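Local coordinates for Fe2OG dioxygenase domain-containing protein (Pseudomonas putida, PDB 4J25) that probably hydroxylates proline residues of elongation factor Tu, as an iron- and 2-oxoglutarate-dependent prolyl-4-hydroxylase with a jelly-roll core, at residues 27-32 / 47-52; 108-112 / 129-133. One frame throughout, in Å; residues are numbered along the deposited sequence.

Contact 1 of 2, residues 27-32 / 47-52; sequences PEHPML and QAHFLP
H29, P30 and L32 gather round F50, whose ring and carbonyl oxygen make the tightly packed half of this loop-to-loop contact. F50 O lies 3.2 Å from H29 CB and 3.4 Å from P30 CD, and H29 CA turns its hydrogen toward the same oxygen, a CH···O contact rather than a conventional hydrogen bond. No hydrogen bond joins the two segments; van der Waals packing and the CH···O approach make the contact. The F50 CA–CB bond leads away from 27-32, yet CG stands anti to the backbone N (chi1 -174°) and the ring swings back to the side chains of 27-32. H29 CB then lies over one ring face, displaced toward the rim, while L32 CD2 meets the ring edge, 4.0 Å from F50 CE1. P30 crosses the phenyl at about a right angle, its CD 3.9 Å from F50 CD1. The H29 imidazole is inclined 28° to the phenyl and slid aside, with centroids 5.8 Å apart, so the pair barely overlaps; H29 ND1 makes a weak hydrogen bond to P27 O within its own segment. Farther along, L51 CD2 reaches P27 CG at 3.8 Å, and E28 O sits 3.2 Å from P52 CD. The solvent side is looser: the E28 carboxylate heads away from 47-52, and the exposed H49 imidazole likewise leaves 27-32. This packing, remote from the metal site, joins the N-terminal approach to helix 32-42 with the turn between strand 44-47 and helix 53-67, where P52 occupies the N-cap position. Backbone bonds from Q47 to L195 and from F50 to G193 tie the turn to the five-stranded sheet and its adjoining loop, while helix 103-123 receives P27 on Q107 and H29 on Q114.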
loop_
_atom_site.group_PDB
_atom_site.type_symbol
_atom_site.label_atom_id
_atom_site.label_comp_id
_atom_site.label_asym_id
_atom_site.label_seq_id
_atom_site.Cartn_x
_atom_site.Cartn_y
_atom_site.Cartn_z
ATOM N N PRO A 27 13.343 -9.478 -0.449
ATOM C CA PRO A 27 14.069 -8.238 -0.747
ATOM C C PRO A 27 14.445 -7.456 0.509
ATOM O O PRO A 27 13.814 -7.618 1.559
ATOM C CB PRO A 27 13.066 -7.448 -1.590
ATOM C CG PRO A 27 11.712 -7.929 -1.106
ATOM C CD PRO A 27 11.910 -9.384 -0.783
ATOM N N GLU A 28 15.449 -6.596 0.395
ATOM C CA GLU A 28 15.864 -5.774 1.518
ATOM C C GLU A 28 14.808 -4.729 1.812
ATOM O O GLU A 28 14.244 -4.136 0.890
ATOM C CB GLU A 28 17.191 -5.079 1.219
ATOM C CG GLU A 28 18.329 -6.037 1.018
ATOM C CD GLU A 28 18.579 -6.872 2.251
ATOM O OE1 GLU A 28 18.874 -6.270 3.303
ATOM O OE2 GLU A 28 18.457 -8.115 2.177
ATOM N N HIS A 29 14.545 -4.505 3.096
ATOM C CA HIS A 29 13.583 -3.491 3.518
ATOM C C HIS A 29 13.968 -2.974 4.906
ATOM O O HIS A 29 14.657 -3.663 5.649
ATOM C CB HIS A 29 12.153 -4.066 3.519
ATOM C CG HIS A 29 11.953 -5.177 4.500
ATOM N ND1 HIS A 29 12.035 -6.505 4.146
ATOM C CD2 HIS A 29 11.676 -5.158 5.824
ATOM C CE1 HIS A 29 11.823 -7.255 5.211
ATOM N NE2 HIS A 29 11.601 -6.462 6.243
ATOM N N PRO A 30 13.531 -1.756 5.260
ATOM C CA PRO A 30 13.853 -1.265 6.603
ATOM C C PRO A 30 13.107 -2.068 7.674
ATOM O O PRO A 30 12.224 -2.840 7.332
ATOM C CB PRO A 30 13.388 0.194 6.567
ATOM C CG PRO A 30 12.330 0.237 5.547
ATOM C CD PRO A 30 12.686 -0.814 4.512
ATOM N N MET A 31 13.470 -1.910 8.940
ATOM C CA MET A 31 12.929 -2.758 10.000
ATOM C C MET A 31 11.411 -2.569 10.143
ATOM O O MET A 31 10.909 -1.458 10.155
ATOM C CB MET A 31 13.651 -2.479 11.315
ATOM N N LEU A 32 10.684 -3.674 10.229
ATOM C CA LEU A 32 9.226 -3.628 10.227
ATOM C C LEU A 32 8.675 -3.194 11.589
ATOM O O LEU A 32 7.530 -2.741 11.692
ATOM C CB LEU A 32 8.658 -4.988 9.832
ATOM C CG LEU A 32 9.147 -5.526 8.489
ATOM C CD1 LEU A 32 8.533 -6.872 8.223
ATOM C CD2 LEU A 32 8.823 -4.569 7.354
ATOM N N GLN A 47 6.934 4.911 4.951
ATOM C CA GLN A 47 8.329 4.501 4.881
ATOM C C GLN A 47 8.885 4.817 3.513
ATOM O O GLN A 47 8.382 4.308 2.518
ATOM C CB GLN A 47 8.462 2.997 5.098
ATOM C CG GLN A 47 7.889 2.527 6.406
ATOM C CD GLN A 47 8.671 3.055 7.570
ATOM O OE1 GLN A 47 9.893 3.187 7.498
ATOM N NE2 GLN A 47 7.977 3.388 8.644
ATOM N N ALA A 48 9.923 5.641 3.457
ATOM C CA ALA A 48 10.577 5.929 2.186
ATOM C C ALA A 48 11.533 4.785 1.871
ATOM O O ALA A 48 12.039 4.125 2.779
ATOM C CB ALA A 48 11.333 7.262 2.257
ATOM N N HIS A 49 11.785 4.557 0.585
ATOM C CA HIS A 49 12.725 3.525 0.165
ATOM C C HIS A 49 12.457 2.182 0.849
ATOM O O HIS A 49 13.368 1.543 1.381
ATOM C CB HIS A 49 14.144 4.004 0.444
ATOM C CG HIS A 49 14.441 5.340 -0.161
ATOM N ND1 HIS A 49 14.256 5.605 -1.502
ATOM C CD2 HIS A 49 14.884 6.494 0.392
ATOM C CE1 HIS A 49 14.593 6.857 -1.754
ATOM N NE2 HIS A 49 14.977 7.419 -0.621
ATOM N N PHE A 50 11.198 1.755 0.814
ATOM C CA PHE A 50 10.800 0.498 1.438
ATOM C C PHE A 50 11.474 -0.703 0.764
ATOM O O PHE A 50 11.745 -1.720 1.400
ATOM C CB PHE A 50 9.273 0.343 1.424
ATOM C CG PHE A 50 8.801 -0.860 2.174
ATOM C CD1 PHE A 50 8.912 -0.910 3.547
ATOM C CD2 PHE A 50 8.293 -1.963 1.494
ATOM C CE1 PHE A 50 8.505 -2.045 4.254
ATOM C CE2 PHE A 50 7.885 -3.088 2.183
ATOM C CZ PHE A 50 7.989 -3.125 3.577
ATOM N N LEU A 51 11.769 -0.565 -0.521
ATOM C CA LEU A 51 12.390 -1.641 -1.268
ATOM C C LEU A 51 13.503 -1.070 -2.131
ATOM O O LEU A 51 13.475 0.108 -2.482
ATOM C CB LEU A 51 11.343 -2.356 -2.127
ATOM C CG LEU A 51 10.241 -3.088 -1.349
ATOM C CD1 LEU A 51 9.167 -3.580 -2.299
ATOM C CD2 LEU A 51 10.777 -4.249 -0.516
ATOM N N PRO A 52 14.496 -1.897 -2.470
ATOM C CA PRO A 52 15.587 -1.361 -3.288
ATOM C C PRO A 52 15.084 -0.850 -4.633
ATOM O O PRO A 52 14.124 -1.380 -5.180
ATOM C CB PRO A 52 16.531 -2.560 -3.459
ATOM C CG PRO A 52 15.708 -3.765 -3.153
ATOM C CD PRO A 52 14.646 -3.335 -2.194
#

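Contact 2 of 2, residues 108-112 / 129-133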
loop_
_atom_site.group_PDB
_atom_site.type_symbol
_atom_site.label_atom_id
_atom_site.label_comp_id
_atom_site.label_asym_id
_atom_site.label_seq_id
_atom_site.Cartn_x
_atom_site.Cartn_y
_atom_site.Cartn_z
ATOM N N TYR A 108 7.737 -8.811 -3.481
ATOM C CA TYR A 108 6.852 -7.896 -2.765
ATOM C C TYR A 108 5.996 -8.661 -1.767
ATOM O O TYR A 108 5.859 -8.244 -0.622
ATOM C CB TYR A 108 5.961 -7.109 -3.720
ATOM C CG TYR A 108 5.139 -6.064 -2.998
ATOM C CD1 TYR A 108 5.761 -5.065 -2.270
ATOM C CD2 TYR A 108 3.742 -6.086 -3.034
ATOM C CE1 TYR A 108 5.024 -4.102 -1.598
ATOM C CE2 TYR A 108 2.999 -5.119 -2.370
ATOM C CZ TYR A 108 3.653 -4.136 -1.652
ATOM O OH TYR A 108 2.934 -3.172 -0.990
ATOM N N LEU A 109 5.420 -9.778 -2.204
ATOM C CA LEU A 109 4.573 -10.591 -1.332
ATOM C C LEU A 109 5.356 -11.162 -0.158
ATOM O O LEU A 109 4.830 -11.254 0.945
ATOM C CB LEU A 109 3.891 -11.726 -2.094
ATOM C CG LEU A 109 2.972 -11.284 -3.231
ATOM C CD1 LEU A 109 2.429 -12.526 -3.949
ATOM C CD2 LEU A 109 1.835 -10.372 -2.739
ATOM N N ALA A 110 6.610 -11.538 -0.384
ATOM C CA ALA A 110 7.417 -12.091 0.693
ATOM C C ALA A 110 7.638 -11.035 1.771
ATOM O O ALA A 110 7.525 -11.331 2.960
ATOM C CB ALA A 110 8.739 -12.647 0.166
ATOM N N ALA A 111 7.889 -9.791 1.365
ATOM C CA ALA A 111 8.090 -8.713 2.334
ATOM C C ALA A 111 6.792 -8.388 3.084
ATOM O O ALA A 111 6.808 -8.130 4.299
ATOM C CB ALA A 111 8.620 -7.461 1.642
ATOM N N MET A 112 5.680 -8.373 2.361
ATOM C CA MET A 112 4.407 -8.056 2.975
ATOM C C MET A 112 3.964 -9.203 3.881
ATOM O O MET A 112 3.264 -8.974 4.861
ATOM C CB MET A 112 3.354 -7.754 1.911
ATOM C CG MET A 112 3.660 -6.496 1.104
ATOM S SD MET A 112 3.684 -5.021 2.150
ATOM C CE MET A 112 5.362 -4.739 2.475
ATOM N N ASP A 129 -4.167 -13.144 5.577
ATOM C CA ASP A 129 -3.523 -12.941 4.286
ATOM C C ASP A 129 -3.441 -11.467 3.839
ATOM O O ASP A 129 -3.889 -10.535 4.535
ATOM C CB ASP A 129 -4.177 -13.837 3.218
ATOM C CG ASP A 129 -5.439 -13.246 2.621
ATOM O OD1 ASP A 129 -5.848 -13.710 1.537
ATOM O OD2 ASP A 129 -6.022 -12.314 3.195
ATOM N N PHE A 130 -2.830 -11.286 2.682
ATOM C CA PHE A 130 -2.618 -9.990 2.070
ATOM C C PHE A 130 -3.030 -10.135 0.626
ATOM O O PHE A 130 -2.594 -11.066 -0.058
ATOM C CB PHE A 130 -1.144 -9.591 2.153
ATOM C CG PHE A 130 -0.833 -8.260 1.514
ATOM C CD1 PHE A 130 -0.076 -8.190 0.332
ATOM C CD2 PHE A 130 -1.307 -7.076 2.076
ATOM C CE1 PHE A 130 0.211 -6.957 -0.260
ATOM C CE2 PHE A 130 -1.016 -5.850 1.497
ATOM C CZ PHE A 130 -0.249 -5.791 0.313
ATOM N N GLU A 131 -3.907 -9.263 0.171
ATOM C CA GLU A 131 -4.329 -9.256 -1.209
ATOM C C GLU A 131 -3.902 -7.920 -1.797
ATOM O O GLU A 131 -4.011 -6.877 -1.147
ATOM C CB GLU A 131 -5.844 -9.450 -1.327
ATOM C CG GLU A 131 -6.657 -8.328 -0.668
ATOM C CD GLU A 131 -8.148 -8.413 -0.924
ATOM O OE1 GLU A 131 -8.582 -9.293 -1.693
ATOM O OE2 GLU A 131 -8.890 -7.590 -0.348
ATOM N N CYS A 132 -3.412 -7.942 -3.027
ATOM C CA CYS A 132 -3.013 -6.706 -3.668
ATOM C C CYS A 132 -3.144 -6.763 -5.182
ATOM O O CYS A 132 -3.374 -7.831 -5.773
ATOM C CB CYS A 132 -1.598 -6.338 -3.263
ATOM S SG CYS A 132 -0.399 -7.541 -3.772
ATOM N N HIS A 133 -3.054 -5.589 -5.801
ATOM C CA HIS A 133 -3.130 -5.474 -7.243
ATOM C C HIS A 133 -2.540 -4.144 -7.641
ATOM O O HIS A 133 -2.423 -3.228 -6.799
ATOM C CB HIS A 133 -4.571 -5.608 -7.753
ATOM C CG HIS A 133 -5.472 -4.477 -7.368
ATOM N ND1 HIS A 133 -5.525 -3.290 -8.071
ATOM C CD2 HIS A 133 -6.387 -4.365 -6.376
ATOM C CE1 HIS A 133 -6.421 -2.492 -7.520
ATOM N NE2 HIS A 133 -6.957 -3.120 -6.492
#
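F130 holds CG anti to its backbone nitrogen (chi1 179°), which extends the phenyl from strand 129-133 to helix 108-112, while M112 sets its own CG beside the nitrogen (chi1 -65°), leaving CB over that ring as later bends carry the methyl end away. The contact packs a helix on the outermost strand counted in the five-stranded sheet of the double-stranded beta-helix, the jelly-roll core of 2-oxoglutarate oxygenases; C132 also has a backbone hydrogen bond with I97. Strand alternation is plain: F130 and C132 direct their side chains at the helix, whereas E131 points away from it. M112 CB stands over the F130 face, 4.1 Å from the centroid and 23° off the normal, a CH-pi contact. M112 SD follows in an oblique Met-aromatic approach at 4.8 Å from the same centroid. The ring edge is met by two other residues of the helix, Y108 through CE2, 4.0 Å from F130 CE1, and L109 through CD2, 4.2 Å from F130 CD1. An alanine in place of F130 would take away the ring face under M112 CB, and is likely to open a gap between M112, L109 and Y108 and give the thioether more freedom to turn. F221 on the adjacent strand 214-222 also meets the F130 ring, so the phenyl joins helix and sheet. The C132 side chain is about 10 Å from the bound N-oxalylglycine and is not among the residues lining its pocket. C132 SG lies near the plane of the Y108 ring at its edge and sits 3.8 Å from L109 CD2.

Overall arrangement
From the N terminus, the chain passes through 27-32, helix 32-42 and strand 44-47 before returning at 47-52, so contact 1 closes a short helix-strand excursion. Helix 53-67 and an unmodelled stretch follow. Contact 2 then closes a second loop, from helix 103-123 to strand 129-137. The two loops stand in series, neither enclosing nor crossing the other, with centres about 14 Å apart. Contact 1 adjoins strand 44-47 and contact 2 holds strand 129-137, the two outermost strands counted in one sheet, and helix 103-123 touches both contacts: L51 CD1 lies 3.7 Å from Y108 CD1, and P27 CG packs near A111 CB.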